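Local structure of gram-negative insecticidal protein (6FBM) at residues V94-L105 / F300-I311. The protein is an insecticidal toxin of the membrane-attack-complex/perforin family that probably kills insect cells by forming pores in their membranes. Residues are numbered along the deposited sequence; the frame is centred on the assembly and turned at random.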
loop_
_atom_site.group_PDB
_atom_site.type_symbol
_atom_site.label_atom_id
_atom_site.label_comp_id
_atom_site.label_asym_id
_atom_site.label_seq_id
_atom_site.Cartn_x
_atom_site.Cartn_y
_atom_site.Cartn_z
ATOM N N VAL A 94 -0.685 25.691 36.398
ATOM C CA VAL A 94 -0.999 25.207 37.725
ATOM C C VAL A 94 -0.569 26.261 38.734
ATOM O O VAL A 94 0.614 26.465 38.971
ATOM C CB VAL A 94 -0.348 23.864 38.029
ATOM C CG1 VAL A 94 -0.656 23.428 39.455
ATOM C CG2 VAL A 94 -0.864 22.830 37.056
ATOM N N SER A 95 -1.561 26.925 39.299
ATOM C CA SER A 95 -1.385 27.856 40.397
ATOM C C SER A 95 -0.797 27.165 41.623
ATOM O O SER A 95 -1.054 25.986 41.870
ATOM C CB SER A 95 -2.732 28.482 40.765
ATOM O OG SER A 95 -2.634 29.191 41.967
ATOM N N GLY A 96 -0.046 27.938 42.397
ATOM C CA GLY A 96 0.751 27.409 43.491
ATOM C C GLY A 96 2.164 27.255 42.987
ATOM O O GLY A 96 2.493 27.677 41.884
ATOM N N ARG A 97 3.007 26.668 43.812
ATOM C CA ARG A 97 4.407 26.489 43.484
ATOM C C ARG A 97 4.660 24.998 43.606
ATOM O O ARG A 97 5.556 24.564 44.333
ATOM C CB ARG A 97 5.291 27.320 44.436
ATOM C CG ARG A 97 5.039 28.844 44.409
ATOM C CD ARG A 97 5.248 29.505 45.802
ATOM N NE ARG A 97 4.596 30.827 46.036
ATOM C CZ ARG A 97 3.320 31.052 46.413
ATOM N NH1 ARG A 97 2.442 30.059 46.581
ATOM N NH2 ARG A 97 2.898 32.312 46.608
ATOM N N TYR A 98 3.848 24.204 42.899
ATOM C CA TYR A 98 3.938 22.741 42.990
ATOM C C TYR A 98 5.031 22.205 42.092
ATOM O O TYR A 98 5.306 22.753 41.022
ATOM C CB TYR A 98 2.596 22.070 42.645
ATOM C CG TYR A 98 1.512 22.258 43.691
ATOM C CD1 TYR A 98 1.433 21.425 44.809
ATOM C CD2 TYR A 98 0.589 23.292 43.587
ATOM C CE1 TYR A 98 0.464 21.618 45.783
ATOM C CE2 TYR A 98 -0.380 23.494 44.574
ATOM C CZ TYR A 98 -0.439 22.638 45.654
ATOM O OH TYR A 98 -1.385 22.819 46.607
ATOM N N LYS A 99 5.659 21.127 42.543
ATOM C CA LYS A 99 6.539 20.307 41.710
ATOM C C LYS A 99 5.694 19.290 40.946
ATOM O O LYS A 99 5.235 18.279 41.499
ATOM C CB LYS A 99 7.598 19.596 42.568
ATOM C CG LYS A 99 8.471 20.546 43.366
ATOM C CD LYS A 99 9.375 19.832 44.359
ATOM C CE LYS A 99 9.799 20.811 45.438
ATOM N NZ LYS A 99 10.663 20.161 46.465
ATOM N N LEU A 100 5.507 19.580 39.661
ATOM C CA LEU A 100 4.655 18.800 38.781
ATOM C C LEU A 100 5.479 17.829 37.991
ATOM O O LEU A 100 6.705 17.872 38.029
ATOM C CB LEU A 100 3.916 19.718 37.820
ATOM C CG LEU A 100 3.077 20.846 38.424
ATOM C CD1 LEU A 100 2.492 21.699 37.317
ATOM C CD2 LEU A 100 1.974 20.274 39.300
ATOM N N PHE A 101 4.788 16.936 37.304
ATOM C CA PHE A 101 5.392 16.030 36.326
ATOM C C PHE A 101 6.469 15.115 36.913
ATOM O O PHE A 101 7.491 14.861 36.283
ATOM C CB PHE A 101 5.932 16.823 35.122
ATOM C CG PHE A 101 4.999 17.889 34.643
ATOM C CD1 PHE A 101 3.668 17.589 34.341
ATOM C CD2 PHE A 101 5.429 19.197 34.509
ATOM C CE1 PHE A 101 2.798 18.578 33.915
ATOM C CE2 PHE A 101 4.555 20.194 34.072
ATOM C CZ PHE A 101 3.235 19.883 33.783
ATOM N N SER A 102 6.206 14.597 38.113
ATOM C CA SER A 102 7.176 13.732 38.826
ATOM C C SER A 102 7.506 12.449 38.062
ATOM O O SER A 102 8.621 11.958 38.161
ATOM C CB SER A 102 6.706 13.413 40.262
ATOM O OG SER A 102 6.417 14.603 40.987
ATOM N N ALA A 103 6.571 11.921 37.276
ATOM C CA ALA A 103 6.841 10.694 36.525
ATOM C C ALA A 103 7.871 10.886 35.401
ATOM O O ALA A 103 8.521 9.930 34.998
ATOM C CB ALA A 103 5.543 10.113 35.974
ATOM N N SER A 104 8.051 12.112 34.913
ATOM C CA SER A 104 9.060 12.387 33.879
ATOM C C SER A 104 10.491 12.235 34.387
ATOM O O SER A 104 11.384 11.911 33.603
ATOM C CB SER A 104 8.877 13.785 33.318
ATOM O OG SER A 104 9.143 14.738 34.339
ATOM N N LEU A 105 10.702 12.445 35.683
ATOM C CA LEU A 105 12.030 12.259 36.293
ATOM C C LEU A 105 12.676 10.928 35.960
ATOM O O LEU A 105 13.840 10.899 35.573
ATOM C CB LEU A 105 11.980 12.412 37.811
ATOM C CG LEU A 105 11.687 13.815 38.318
ATOM C CD1 LEU A 105 11.469 13.745 39.818
ATOM C CD2 LEU A 105 12.817 14.766 37.998
ATOM N N PHE A 300 -6.657 20.347 47.049
ATOM C CA PHE A 300 -5.553 20.083 46.127
ATOM C C PHE A 300 -4.222 19.801 46.839
ATOM O O PHE A 300 -3.527 18.876 46.450
ATOM C CB PHE A 300 -5.421 21.185 45.085
ATOM C CG PHE A 300 -4.478 20.856 43.963
ATOM C CD1 PHE A 300 -4.688 19.739 43.164
ATOM C CD2 PHE A 300 -3.396 21.687 43.682
ATOM C CE1 PHE A 300 -3.823 19.447 42.120
ATOM C CE2 PHE A 300 -2.546 21.404 42.638
ATOM C CZ PHE A 300 -2.746 20.278 41.858
ATOM N N PRO A 301 -3.877 20.566 47.902
ATOM C CA PRO A 301 -2.654 20.222 48.631
ATOM C C PRO A 301 -2.554 18.788 49.094
ATOM O O PRO A 301 -1.471 18.187 48.973
ATOM C CB PRO A 301 -2.675 21.171 49.821
ATOM C CG PRO A 301 -3.383 22.384 49.309
ATOM C CD PRO A 301 -4.366 21.911 48.282
ATOM N N GLU A 302 -3.644 18.222 49.611
ATOM C CA GLU A 302 -3.580 16.817 50.069
ATOM C C GLU A 302 -3.530 15.847 48.898
ATOM O O GLU A 302 -2.804 14.855 48.973
ATOM C CB GLU A 302 -4.648 16.430 51.128
ATOM C CG GLU A 302 -6.106 16.415 50.674
ATOM C CD GLU A 302 -6.994 15.422 51.426
ATOM O OE1 GLU A 302 -6.524 14.309 51.747
ATOM O OE2 GLU A 302 -8.192 15.752 51.633
ATOM N N PHE A 303 -4.241 16.135 47.806
ATOM C CA PHE A 303 -4.087 15.337 46.586
ATOM C C PHE A 303 -2.614 15.259 46.155
ATOM O O PHE A 303 -2.139 14.196 45.766
ATOM C CB PHE A 303 -4.947 15.897 45.432
ATOM C CG PHE A 303 -4.796 15.141 44.147
ATOM C CD1 PHE A 303 -5.511 13.974 43.913
ATOM C CD2 PHE A 303 -3.918 15.584 43.172
ATOM C CE1 PHE A 303 -5.354 13.266 42.725
ATOM C CE2 PHE A 303 -3.741 14.880 41.979
ATOM C CZ PHE A 303 -4.487 13.731 41.744
ATOM N N MET A 304 -1.918 16.393 46.251
ATOM C CA MET A 304 -0.523 16.541 45.814
ATOM C C MET A 304 0.540 16.145 46.830
ATOM O O MET A 304 1.711 16.084 46.473
ATOM C CB MET A 304 -0.270 18.002 45.394
ATOM C CG MET A 304 -1.122 18.503 44.230
ATOM S SD MET A 304 -0.780 17.576 42.724
ATOM C CE MET A 304 0.812 18.268 42.217
ATOM N N LYS A 305 0.143 15.868 48.071
ATOM C CA LYS A 305 1.081 15.618 49.181
ATOM C C LYS A 305 2.137 14.580 48.820
ATOM O O LYS A 305 3.325 14.893 48.848
ATOM C CB LYS A 305 0.321 15.168 50.446
ATOM C CG LYS A 305 1.114 15.253 51.734
ATOM C CD LYS A 305 0.691 14.211 52.778
ATOM C CE LYS A 305 1.770 14.076 53.860
ATOM N NZ LYS A 305 1.279 13.657 55.202
ATOM N N GLN A 306 1.714 13.366 48.446
ATOM C CA GLN A 306 2.646 12.306 48.055
ATOM C C GLN A 306 3.645 12.768 46.975
ATOM O O GLN A 306 4.841 12.462 47.061
ATOM C CB GLN A 306 1.867 11.059 47.578
ATOM C CG GLN A 306 2.732 9.815 47.302
ATOM C CD GLN A 306 2.010 8.647 46.630
ATOM O OE1 GLN A 306 0.797 8.465 46.769
ATOM N NE2 GLN A 306 2.774 7.827 45.905
ATOM N N SER A 307 3.161 13.503 45.971
ATOM C CA SER A 307 4.008 13.930 44.858
ATOM C C SER A 307 5.049 14.968 45.270
ATOM O O SER A 307 6.110 15.033 44.665
ATOM C CB SER A 307 3.175 14.456 43.689
ATOM O OG SER A 307 2.639 15.736 43.965
ATOM N N GLN A 308 4.763 15.758 46.300
ATOM C CA GLN A 308 5.682 16.810 46.732
ATOM C C GLN A 308 6.808 16.365 47.665
ATOM O O GLN A 308 7.615 17.198 48.045
ATOM C CB GLN A 308 4.914 17.958 47.385
ATOM C CG GLN A 308 3.869 18.595 46.497
ATOM C CD GLN A 308 4.392 18.883 45.105
ATOM O OE1 GLN A 308 5.058 19.891 44.880
ATOM N NE2 GLN A 308 4.097 17.994 44.165
ATOM N N GLN A 309 6.875 15.088 48.046
ATOM C CA GLN A 309 8.002 14.595 48.843
ATOM C C GLN A 309 9.288 14.842 48.070
ATOM O O GLN A 309 9.318 14.691 46.846
ATOM C CB GLN A 309 7.896 13.094 49.149
ATOM C CG GLN A 309 6.863 12.710 50.202
ATOM C CD GLN A 309 6.829 11.196 50.458
ATOM O OE1 GLN A 309 7.592 10.655 51.275
ATOM N NE2 GLN A 309 5.935 10.503 49.745
ATOM N N SER A 310 10.339 15.218 48.794
ATOM C CA SER A 310 11.666 15.373 48.210
ATOM C C SER A 310 12.213 14.037 47.722
ATOM O O SER A 310 11.859 12.965 48.233
ATOM C CB SER A 310 12.634 15.981 49.214
ATOM O OG SER A 310 12.430 17.387 49.280
ATOM N N ILE A 311 13.075 14.120 46.713
ATOM C CA ILE A 311 13.800 12.965 46.231
ATOM C C ILE A 311 14.842 12.672 47.295
ATOM O O ILE A 311 15.491 13.606 47.786
ATOM C CB ILE A 311 14.497 13.248 44.884
ATOM C CG1 ILE A 311 13.476 13.671 43.812
ATOM C CG2 ILE A 311 15.322 12.047 44.416
ATOM C CD1 ILE A 311 12.349 12.685 43.558
#
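Gln308 reads both backbone polar groups of Lys99. CB starts off alongside residues 94-105 rather than toward them; CG stands beside the backbone N, and a bend at the next bond (chi2 -46°) swings the amide toward residues 94-105. CG passes 4.1 Å from Tyr98 CD1, and CD sits at the edge of that ring, the amide plane turned 71° to it. At the tip, OE1 uses an in-plane lone pair to accept from Lys99 N at 2.7 Å, while NE2 donates almost straight to Lys99 O at 2.9 Å. NE2 also gives a hydrogen bond to Ser307 OG, which in turn donates to Met304 O, so the amide's rotation is fixed. Glutamine suits the place because one flat group both donates and accepts.

Tyr98 suits its place by breadth: its face receives the edge of Phe300, its rim the Gln308 amide, and its OH reaches Pro301 CG at 3.4 Å. Met304 CB lies 3.7 Å from Tyr98 CE1, and the flexible thioether bends on until its CE meets Leu100 CD2. Outside the pair, Lys99 NZ forms a salt bridge with Glu82. A T-shaped aromatic pair and a Met-aromatic contact thus join residues 300-311 to the loop before helix 102-108, within the MACPF region.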